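Local atomic coordinates of ATP synthase epsilon chain (Caldalkalibacillus thermarum TA2.A1, PDB entry 5IK2), a protein that probably helps the rotary ATP synthase make ATP from the proton gradient, as the epsilon subunit of its F1 sector. Residues L32-G37 with G66-R71; Q5-I8 with R13-F16. The protein carries 2 engineered substitutions. All blocks are in the same frame, centred on the assembly; numbering follows the deposited sequence.

From the N terminus, interaction 2 closes first: 5-8 runs out on strand 4-9, a short turn brings the chain back, and 13-16 pairs with it antiparallel, four residues separating the two segments. Interaction 1 opens later and spans more, with 28 residues, 19 of them in strands and none helical, lying between 32-37 and 66-71. The two closures therefore follow in series and neither encloses nor crosses the other. Interaction 2 is a backbone-bonded hairpin, whereas interaction 1 joins strands 31-34 and 66-70 through side chains across the sandwich interior. Their centres are 13 Å apart and their nearest atoms about 7 Å, without touching; strand 74-79, paired with both 4-9 and 66-70, bridges them.

Interaction 1. Residues L32-G37 with G66-R71; sequences LGVMAG and GFLEVR
Val34 and Val70 both hold CG1 anti to the backbone N (chi1 179° and -173°), and with CB of each directed at the other segment this turns their methyl pairs tip to tip. CG1 of Val34 lies 3.8 Å from CG1 of Val70, and CG2 of Val34 is 4.0 Å from Val70 CG2. Leu68 meets Val34 differently: it runs alongside, the two pointing opposite ways, with Leu68 CD2 3.9 Å from Val34 CG2. Leu32 extends the apolar patch more loosely, its CG standing 4.3 Å from Leu68 CD2. No hydrogen bond crosses, and the axes of 32-34 and 66-70 come no nearer than 10.3 Å, at 37° to each other, the evidence for face-to-face packing between layers of the epsilon-chain beta-sandwich instead of edge pairing. Replacing Val34 by an alanine removes both touching methyls and would probably open a gap over Val70 and leave Leu68 CD2 with only the looser approach of Leu32 from this strand. The backbone bonds run to other strands: Val34 to Val23 and Leu32 to Ala25 of strand 19-26, Leu68 to Thr43 of strand 41-44. Val75 and Ile77 of strand 74-79 also reach the cluster, touching Val34 and Leu68 respectively.

Interaction 2. Residues Q5-I8 with R13-F16; sequences QVDI and RKVF
Ile8 O takes two backbone N-H groups from the facing strand. Val15 N lies 2.9 Å from Ile8 O, nearly in line with the carbonyl bond (C=O...N 162°), and Phe16 N is 3.2 Å from the same Ile8 O, in the carbonyl plane on a lone pair. Two successive residues thus face one, which defines a classic beta bulge. The return bond, Ile8 N to Phe16 O, measures 3.3 Å and completes the antiparallel hydrogen-bonded pair Ile8-Phe16. Beside it Asp7 CA makes a CA-H...O contact of 3.5 Å to Phe16 O. On the apolar side the Ile8 and Phe16 side chains cross obliquely, CB to CB at 3.9 Å. CG anti to the backbone N (chi1 -172°) lays the Phe16 ring beside Val6, whose CB is 4.5 Å from Phe16 CE2. Lys14 NZ is 4.3 Å from Asp7 OD2, beyond a salt bridge; that carboxylate is instead paired with Lys74. Ile52 of strand 48-54 packs against both Ile8 and Phe16, and Ala82 of strand 81-83 touches Ile8 and Val15, placing the bulged hairpin next to the short strand where Ala82 is flanked by Thr81 and Glu83, ATP-binding residues of this protein, although no ATP is bound to this chain in the model.

Interaction 1. Residues L32-G37 with G66-R71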
ATOM      1  N   LEU H  32      42.717 -42.357  50.335  1.00 41.22           N
ATOM      2  CA  LEU H  32      43.870 -42.611  49.462  1.00 41.42           C
ATOM      3  C   LEU H  32      44.758 -41.373  49.397  1.00 41.04           C
ATOM      4  O   LEU H  32      44.263 -40.246  49.436  1.00 40.41           O
ATOM      5  CB  LEU H  32      43.430 -42.984  48.035  1.00 42.15           C
ATOM      6  CG  LEU H  32      43.029 -44.430  47.721  1.00 42.52           C
ATOM      7  CD1 LEU H  32      44.218 -45.375  47.850  1.00 42.69           C
ATOM      8  CD2 LEU H  32      41.873 -44.885  48.600  1.00 42.92           C
ATOM      9  N   GLY H  33      46.068 -41.602  49.296  1.00 41.08           N
ATOM     10  CA  GLY H  33      47.057 -40.549  49.055  1.00 40.71           C
ATOM     11  C   GLY H  33      47.890 -40.930  47.847  1.00 40.41           C
ATOM     12  O   GLY H  33      48.991 -41.463  47.989  1.00 40.47           O
ATOM     13  N   VAL H  34      47.356 -40.649  46.660  1.00 40.23           N
ATOM     14  CA  VAL H  34      47.953 -41.100  45.398  1.00 40.30           C
ATOM     15  C   VAL H  34      49.090 -40.177  44.952  1.00 40.50           C
ATOM     16  O   VAL H  34      48.864 -39.004  44.655  1.00 40.52           O
ATOM     17  CB  VAL H  34      46.894 -41.197  44.274  1.00 40.15           C
ATOM     18  CG1 VAL H  34      47.526 -41.653  42.959  1.00 40.03           C
ATOM     19  CG2 VAL H  34      45.772 -42.142  44.692  1.00 40.40           C
ATOM     20  N   MET H  35      50.302 -40.729  44.911  1.00 40.96           N
ATOM     21  CA  MET H  35      51.492 -40.047  44.396  1.00 41.15           C
ATOM     22  C   MET H  35      51.988 -40.793  43.153  1.00 41.09           C
ATOM     23  O   MET H  35      51.374 -41.777  42.728  1.00 41.04           O
ATOM     24  CB  MET H  35      52.574 -39.999  45.483  1.00 41.34           C
ATOM     25  CG  MET H  35      52.170 -39.188  46.707  1.00 41.83           C
ATOM     26  SD  MET H  35      53.428 -39.093  47.999  1.00 42.30           S
ATOM     27  CE  MET H  35      54.735 -38.198  47.160  1.00 42.44           C
ATOM     28  N   ALA H  36      53.081 -40.310  42.560  1.00 41.14           N
ATOM     29  CA  ALA H  36      53.674 -40.942  41.375  1.00 41.10           C
ATOM     30  C   ALA H  36      54.189 -42.352  41.674  1.00 41.14           C
ATOM     31  O   ALA H  36      54.672 -42.626  42.777  1.00 40.88           O
ATOM     32  CB  ALA H  36      54.799 -40.079  40.821  1.00 41.00           C
ATOM     33  N   GLY H  37      54.071 -43.238  40.686  1.00 40.95           N
ATOM     34  CA  GLY H  37      54.500 -44.630  40.822  1.00 41.05           C
ATOM     35  C   GLY H  37      53.621 -45.489  41.716  1.00 40.96           C
ATOM     36  O   GLY H  37      54.109 -46.435  42.338  1.00 41.21           O
ATOM     37  N   GLY H  66      31.463 -40.433  42.125  1.00 28.32           N
ATOM     38  CA  GLY H  66      32.640 -40.686  41.288  1.00 28.43           C
ATOM     39  C   GLY H  66      33.493 -41.858  41.722  1.00 28.58           C
ATOM     40  O   GLY H  66      33.281 -42.432  42.790  1.00 28.64           O
ATOM     41  N   PHE H  67      34.451 -42.214  40.866  1.00 29.04           N
ATOM     42  CA  PHE H  67      35.425 -43.268  41.156  1.00 29.57           C
ATOM     43  C   PHE H  67      36.826 -42.881  40.676  1.00 30.32           C
ATOM     44  O   PHE H  67      36.980 -42.101  39.731  1.00 30.07           O
ATOM     45  CB  PHE H  67      34.988 -44.608  40.543  1.00 29.42           C
ATOM     46  CG  PHE H  67      35.112 -44.675  39.043  1.00 29.22           C
ATOM     47  CD1 PHE H  67      34.123 -44.135  38.223  1.00 29.16           C
ATOM     48  CD2 PHE H  67      36.208 -45.299  38.445  1.00 29.11           C
ATOM     49  CE1 PHE H  67      34.231 -44.201  36.838  1.00 29.26           C
ATOM     50  CE2 PHE H  67      36.321 -45.368  37.062  1.00 29.29           C
ATOM     51  CZ  PHE H  67      35.330 -44.820  36.256  1.00 29.29           C
ATOM     52  N   LEU H  68      37.830 -43.447  41.342  1.00 31.15           N
ATOM     53  CA  LEU H  68      39.241 -43.178  41.068  1.00 31.89           C
ATOM     54  C   LEU H  68      39.804 -44.262  40.158  1.00 32.31           C
ATOM     55  O   LEU H  68      39.431 -45.425  40.287  1.00 32.27           O
ATOM     56  CB  LEU H  68      40.017 -43.157  42.388  1.00 32.30           C
ATOM     57  CG  LEU H  68      41.518 -42.862  42.377  1.00 32.69           C
ATOM     58  CD1 LEU H  68      41.804 -41.458  41.867  1.00 32.93           C
ATOM     59  CD2 LEU H  68      42.077 -43.042  43.778  1.00 32.89           C
ATOM     60  N   GLU H  69      40.683 -43.875  39.234  1.00 33.21           N
ATOM     61  CA  GLU H  69      41.434 -44.829  38.407  1.00 33.88           C
ATOM     62  C   GLU H  69      42.907 -44.420  38.359  1.00 34.85           C
ATOM     63  O   GLU H  69      43.269 -43.439  37.705  1.00 34.62           O
ATOM     64  CB  GLU H  69      40.864 -44.915  36.989  1.00 33.65           C
ATOM     65  CG  GLU H  69      41.425 -46.088  36.178  1.00 33.40           C
ATOM     66  CD  GLU H  69      41.839 -45.743  34.754  1.00 32.96           C
ATOM     67  OE1 GLU H  69      41.964 -44.549  34.408  1.00 33.01           O
ATOM     68  OE2 GLU H  69      42.061 -46.686  33.969  1.00 32.57           O
ATOM     69  N   VAL H  70      43.746 -45.187  39.053  1.00 36.59           N
ATOM     70  CA  VAL H  70      45.169 -44.892  39.179  1.00 38.00           C
ATOM     71  C   VAL H  70      45.988 -45.736  38.205  1.00 39.76           C
ATOM     72  O   VAL H  70      45.718 -46.921  38.020  1.00 39.14           O
ATOM     73  CB  VAL H  70      45.673 -45.176  40.613  1.00 38.04           C
ATOM     74  CG1 VAL H  70      47.115 -44.700  40.782  1.00 38.13           C
ATOM     75  CG2 VAL H  70      44.758 -44.523  41.643  1.00 38.09           C
ATOM     76  N   ARG H  71      46.960 -45.094  37.562  1.00 42.53           N
ATOM     77  CA  ARG H  71      48.087 -45.770  36.918  1.00 44.96           C
ATOM     78  C   ARG H  71      49.372 -45.122  37.456  1.00 46.51           C
ATOM     79  O   ARG H  71      49.310 -44.037  38.049  1.00 46.93           O
ATOM     80  CB  ARG H  71      48.015 -45.632  35.391  1.00 45.98           C
ATOM     81  CG  ARG H  71      47.158 -46.678  34.684  1.00 47.18           C
ATOM     82  CD  ARG H  71      45.690 -46.282  34.613  1.00 48.36           C
ATOM     83  NE  ARG H  71      45.463 -45.127  33.738  1.00 49.54           N
ATOM     84  CZ  ARG H  71      45.350 -45.164  32.407  1.00 50.24           C
ATOM     85  NH1 ARG H  71      45.442 -46.310  31.727  1.00 50.63           N
ATOM     86  NH2 ARG H  71      45.145 -44.030  31.739  1.00 50.41           N
TER

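Interaction 2. Residues Q5-I8 with R13-F16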
ATOM      1  N   GLN H   5      50.373 -36.686  36.532  1.00 33.67           N
ATOM      2  CA  GLN H   5      49.316 -35.956  35.820  1.00 33.62           C
ATOM      3  C   GLN H   5      47.949 -36.398  36.356  1.00 32.84           C
ATOM      4  O   GLN H   5      47.701 -37.596  36.509  1.00 32.58           O
ATOM      5  CB  GLN H   5      49.414 -36.196  34.306  1.00 34.26           C
ATOM      6  CG  GLN H   5      48.646 -35.197  33.443  1.00 35.06           C
ATOM      7  CD  GLN H   5      49.345 -33.847  33.294  1.00 36.06           C
ATOM      8  OE1 GLN H   5      50.548 -33.780  33.019  1.00 36.31           O
ATOM      9  NE2 GLN H   5      48.587 -32.763  33.453  1.00 36.42           N
ATOM     10  N   VAL H   6      47.084 -35.424  36.647  1.00 32.09           N
ATOM     11  CA  VAL H   6      45.767 -35.673  37.246  1.00 31.69           C
ATOM     12  C   VAL H   6      44.675 -35.062  36.375  1.00 31.17           C
ATOM     13  O   VAL H   6      44.796 -33.912  35.952  1.00 31.11           O
ATOM     14  CB  VAL H   6      45.643 -35.051  38.658  1.00 31.86           C
ATOM     15  CG1 VAL H   6      44.370 -35.531  39.353  1.00 31.59           C
ATOM     16  CG2 VAL H   6      46.865 -35.373  39.507  1.00 32.22           C
ATOM     17  N   ASP H   7      43.615 -35.833  36.126  1.00 30.71           N
ATOM     18  CA  ASP H   7      42.417 -35.348  35.437  1.00 30.46           C
ATOM     19  C   ASP H   7      41.174 -35.661  36.271  1.00 30.10           C
ATOM     20  O   ASP H   7      40.890 -36.829  36.542  1.00 29.98           O
ATOM     21  CB  ASP H   7      42.274 -36.006  34.055  1.00 30.53           C
ATOM     22  CG  ASP H   7      43.222 -35.425  33.005  1.00 30.48           C
ATOM     23  OD1 ASP H   7      43.925 -34.428  33.268  1.00 30.44           O
ATOM     24  OD2 ASP H   7      43.256 -35.981  31.889  1.00 30.65           O
ATOM     25  N   ILE H   8      40.458 -34.613  36.686  1.00 29.79           N
ATOM     26  CA  ILE H   8      39.121 -34.743  37.269  1.00 29.46           C
ATOM     27  C   ILE H   8      38.126 -34.335  36.185  1.00 29.02           C
ATOM     28  O   ILE H   8      38.158 -33.200  35.705  1.00 28.94           O
ATOM     29  CB  ILE H   8      38.951 -33.874  38.536  1.00 29.66           C
ATOM     30  CG1 ILE H   8      39.840 -34.420  39.661  1.00 29.68           C
ATOM     31  CG2 ILE H   8      37.487 -33.838  38.983  1.00 29.69           C
ATOM     32  CD1 ILE H   8      40.035 -33.477  40.828  1.00 29.84           C
ATOM     33  N   ARG H  13      32.367 -32.152  30.821  1.00 30.76           N
ATOM     34  CA  ARG H  13      33.589 -31.334  30.710  1.00 31.44           C
ATOM     35  C   ARG H  13      34.752 -31.839  31.570  1.00 31.96           C
ATOM     36  O   ARG H  13      34.568 -32.673  32.459  1.00 31.78           O
ATOM     37  CB  ARG H  13      33.282 -29.881  31.097  1.00 31.49           C
ATOM     38  CG  ARG H  13      33.015 -29.683  32.585  1.00 31.61           C
ATOM     39  CD  ARG H  13      32.184 -28.442  32.869  1.00 31.90           C
ATOM     40  NE  ARG H  13      31.890 -28.321  34.298  1.00 32.06           N
ATOM     41  CZ  ARG H  13      32.735 -27.872  35.229  1.00 32.24           C
ATOM     42  NH1 ARG H  13      33.969 -27.472  34.915  1.00 32.61           N
ATOM     43  NH2 ARG H  13      32.339 -27.821  36.500  1.00 32.17           N
ATOM     44  N   LYS H  14      35.942 -31.307  31.289  1.00 32.60           N
ATOM     45  CA  LYS H  14      37.122 -31.497  32.136  1.00 33.12           C
ATOM     46  C   LYS H  14      37.180 -30.367  33.160  1.00 32.78           C
ATOM     47  O   LYS H  14      37.079 -29.196  32.796  1.00 32.28           O
ATOM     48  CB  LYS H  14      38.401 -31.504  31.299  1.00 34.05           C
ATOM     49  CG  LYS H  14      38.473 -32.646  30.298  1.00 35.20           C
ATOM     50  CD  LYS H  14      39.887 -32.831  29.771  1.00 36.20           C
ATOM     51  CE  LYS H  14      39.979 -34.007  28.812  1.00 36.99           C
ATOM     52  NZ  LYS H  14      41.384 -34.255  28.384  1.00 37.50           N
ATOM     53  N   VAL H  15      37.355 -30.731  34.431  1.00 32.63           N
ATOM     54  CA  VAL H  15      37.275 -29.791  35.556  1.00 32.66           C
ATOM     55  C   VAL H  15      38.659 -29.379  36.059  1.00 33.07           C
ATOM     56  O   VAL H  15      38.903 -28.195  36.290  1.00 32.74           O
ATOM     57  CB  VAL H  15      36.456 -30.396  36.722  1.00 32.35           C
ATOM     58  CG1 VAL H  15      36.310 -29.398  37.869  1.00 32.15           C
ATOM     59  CG2 VAL H  15      35.090 -30.853  36.219  1.00 32.28           C
ATOM     60  N   PHE H  16      39.543 -30.359  36.251  1.00 34.11           N
ATOM     61  CA  PHE H  16      40.923 -30.109  36.679  1.00 35.05           C
ATOM     62  C   PHE H  16      41.907 -30.789  35.730  1.00 36.06           C
ATOM     63  O   PHE H  16      41.659 -31.899  35.258  1.00 35.69           O
ATOM     64  CB  PHE H  16      41.147 -30.619  38.108  1.00 35.22           C
ATOM     65  CG  PHE H  16      42.477 -30.224  38.694  1.00 35.06           C
ATOM     66  CD1 PHE H  16      42.623 -29.016  39.368  1.00 35.01           C
ATOM     67  CD2 PHE H  16      43.588 -31.057  38.567  1.00 34.83           C
ATOM     68  CE1 PHE H  16      43.849 -28.645  39.907  1.00 34.84           C
ATOM     69  CE2 PHE H  16      44.815 -30.692  39.101  1.00 34.78           C
ATOM     70  CZ  PHE H  16      44.945 -29.485  39.775  1.00 34.79           C
TER